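Local atomic coordinates of pectinesterase 1 (Solanum lycopersicum, PDB entry 1XG2), a protein that hydrolyses the methyl esters of cell-wall pectin, releasing methanol, and may prepare fruit cell walls for softening during ripening. Residues A19-A24 against Y33-K38. Numbering follows the deposited sequence.
Sequences AEAVAA and YVIYVK
Ile-35 packs against Ala-21 and Val-22 in a small, buried, apolar helix-to-strand contact at the N-terminal end of the parallel beta-helix of the pectinesterase domain, the C-terminal part of the whole protein. The contact belongs to the beta-alpha-beta unit made by strand 5-7, helix 18-24 and strand 33-37. Here helix 18-24 covers the N-terminal end of the beta-helix, and Ile-35 of strand 33-37 points toward it. Two methyls of Ile-35 do the touching, CG2 and CD1. Its CG2 meets CB of Ala-21 at 3.8 Å, methyl to methyl. Its other branch reaches further along the helix. CG1 lies anti to the carbonyl carbon (chi1 -62°) and the chain then runs extended (chi2 170°), which carries CD1 up to the helix backbone. There CD1 of Ile-35 lies 3.8 Å from both C and O of Ala-21. The same methyl meets CG2 of Val-22 at 3.9 Å, and these two side chains cross at about a right angle. Val-7 and Leu-55, from strands 5-7 and 55-59, and Leu-18 of the helix also touch Ile-35, so it sits in a wider apolar layer. No direct hydrogen bond joins the two segments. A water bridges them at the Tyr-33 end of the strand. It donates a hydrogen bond to O of Ala-21 at 2.8 Å and is also hydrogen-bonded to OH of Tyr-33 at 2.7 Å.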
loop_
_atom_site.group_PDB
_atom_site.type_symbol
_atom_site.label_atom_id
_atom_site.label_comp_id
_atom_site.label_asym_id
_atom_site.label_seq_id
_atom_site.Cartn_x
_atom_site.Cartn_y
_atom_site.Cartn_z
ATOM N N ALA A 19 -7.290 -4.046 21.047
ATOM C CA ALA A 19 -8.382 -4.628 20.262
ATOM C C ALA A 19 -9.757 -4.271 20.838
ATOM O O ALA A 19 -10.686 -3.972 20.092
ATOM C CB ALA A 19 -8.216 -6.143 20.144
ATOM N N GLU A 20 -9.877 -4.292 22.159
ATOM C CA GLU A 20 -11.144 -3.976 22.819
ATOM C C GLU A 20 -11.562 -2.525 22.574
ATOM O O GLU A 20 -12.729 -2.240 22.314
ATOM C CB GLU A 20 -11.033 -4.179 24.326
ATOM C CG GLU A 20 -10.903 -5.608 24.819
ATOM C CD GLU A 20 -10.525 -5.635 26.297
ATOM O OE1 GLU A 20 -11.447 -5.504 27.131
ATOM O OE2 GLU A 20 -9.315 -5.740 26.628
ATOM N N ALA A 21 -10.601 -1.610 22.669
ATOM C CA ALA A 21 -10.868 -0.194 22.436
ATOM C C ALA A 21 -11.307 0.080 20.998
ATOM O O ALA A 21 -12.230 0.864 20.759
ATOM C CB ALA A 21 -9.646 0.647 22.798
ATOM N N VAL A 22 -10.660 -0.577 20.040
ATOM C CA VAL A 22 -11.036 -0.407 18.648
ATOM C C VAL A 22 -12.463 -0.908 18.406
ATOM O O VAL A 22 -13.254 -0.220 17.768
ATOM C CB VAL A 22 -10.042 -1.108 17.700
ATOM C CG1 VAL A 22 -10.563 -1.091 16.273
ATOM C CG2 VAL A 22 -8.668 -0.437 17.790
ATOM N N ALA A 23 -12.789 -2.092 18.925
ATOM C CA ALA A 23 -14.145 -2.640 18.803
ATOM C C ALA A 23 -15.227 -1.716 19.387
ATOM O O ALA A 23 -16.309 -1.584 18.812
ATOM C CB ALA A 23 -14.222 -4.027 19.453
ATOM N N ALA A 24 -14.924 -1.055 20.497
ATOM C CA ALA A 24 -15.884 -0.170 21.158
ATOM C C ALA A 24 -15.924 1.217 20.531
ATOM O O ALA A 24 -16.785 2.021 20.869
ATOM C CB ALA A 24 -15.544 -0.046 22.638
ATOM N N TYR A 33 -11.804 10.293 16.393
ATOM C CA TYR A 33 -11.976 9.610 17.665
ATOM C C TYR A 33 -10.605 9.077 18.092
ATOM O O TYR A 33 -9.954 8.406 17.318
ATOM C CB TYR A 33 -12.944 8.446 17.486
ATOM C CG TYR A 33 -13.266 7.694 18.762
ATOM C CD1 TYR A 33 -14.366 8.039 19.550
ATOM C CD2 TYR A 33 -12.496 6.610 19.159
ATOM C CE1 TYR A 33 -14.664 7.337 20.716
ATOM C CE2 TYR A 33 -12.779 5.909 20.309
ATOM C CZ TYR A 33 -13.870 6.266 21.085
ATOM O OH TYR A 33 -14.140 5.531 22.229
ATOM N N VAL A 34 -10.195 9.360 19.327
ATOM C CA VAL A 34 -8.829 9.115 19.774
ATOM C C VAL A 34 -8.748 8.021 20.834
ATOM O O VAL A 34 -9.382 8.124 21.902
ATOM C CB VAL A 34 -8.203 10.398 20.341
ATOM C CG1 VAL A 34 -6.722 10.162 20.723
ATOM C CG2 VAL A 34 -8.309 11.536 19.353
ATOM N N ILE A 35 -7.978 6.975 20.535
ATOM C CA ILE A 35 -7.597 5.932 21.500
ATOM C C ILE A 35 -6.151 6.171 21.922
ATOM O O ILE A 35 -5.265 6.147 21.080
ATOM C CB ILE A 35 -7.716 4.533 20.851
ATOM C CG1 ILE A 35 -9.162 4.250 20.433
ATOM C CG2 ILE A 35 -7.231 3.446 21.808
ATOM C CD1 ILE A 35 -9.333 3.002 19.574
ATOM N N TYR A 36 -5.918 6.394 23.215
ATOM C CA TYR A 36 -4.584 6.596 23.777
ATOM C C TYR A 36 -4.136 5.291 24.421
ATOM O O TYR A 36 -4.849 4.739 25.234
ATOM C CB TYR A 36 -4.599 7.758 24.792
ATOM C CG TYR A 36 -3.359 7.910 25.671
ATOM C CD1 TYR A 36 -2.083 7.840 25.141
ATOM C CD2 TYR A 36 -3.478 8.151 27.044
ATOM C CE1 TYR A 36 -0.948 7.999 25.943
ATOM C CE2 TYR A 36 -2.345 8.309 27.859
ATOM C CZ TYR A 36 -1.084 8.221 27.296
ATOM O OH TYR A 36 0.047 8.370 28.082
ATOM N N VAL A 37 -2.967 4.799 24.043
ATOM C CA VAL A 37 -2.420 3.562 24.565
ATOM C C VAL A 37 -1.223 3.899 25.438
ATOM O O VAL A 37 -0.176 4.331 24.939
ATOM C CB VAL A 37 -1.970 2.616 23.420
ATOM C CG1 VAL A 37 -1.572 1.269 23.976
ATOM C CG2 VAL A 37 -3.066 2.476 22.368
ATOM N N LYS A 38 -1.377 3.718 26.747
ATOM C CA LYS A 38 -0.303 3.989 27.701
ATOM C C LYS A 38 0.884 3.064 27.506
ATOM O O LYS A 38 0.767 2.017 26.860
ATOM C CB LYS A 38 -0.813 3.857 29.131
ATOM C CG LYS A 38 -1.812 4.916 29.551
ATOM C CD LYS A 38 -1.702 5.143 31.070
ATOM C CE LYS A 38 -2.871 5.933 31.634
ATOM N NZ LYS A 38 -2.756 6.120 33.124
HETATM O O HOH W 1 -13.296 2.932 22.362
#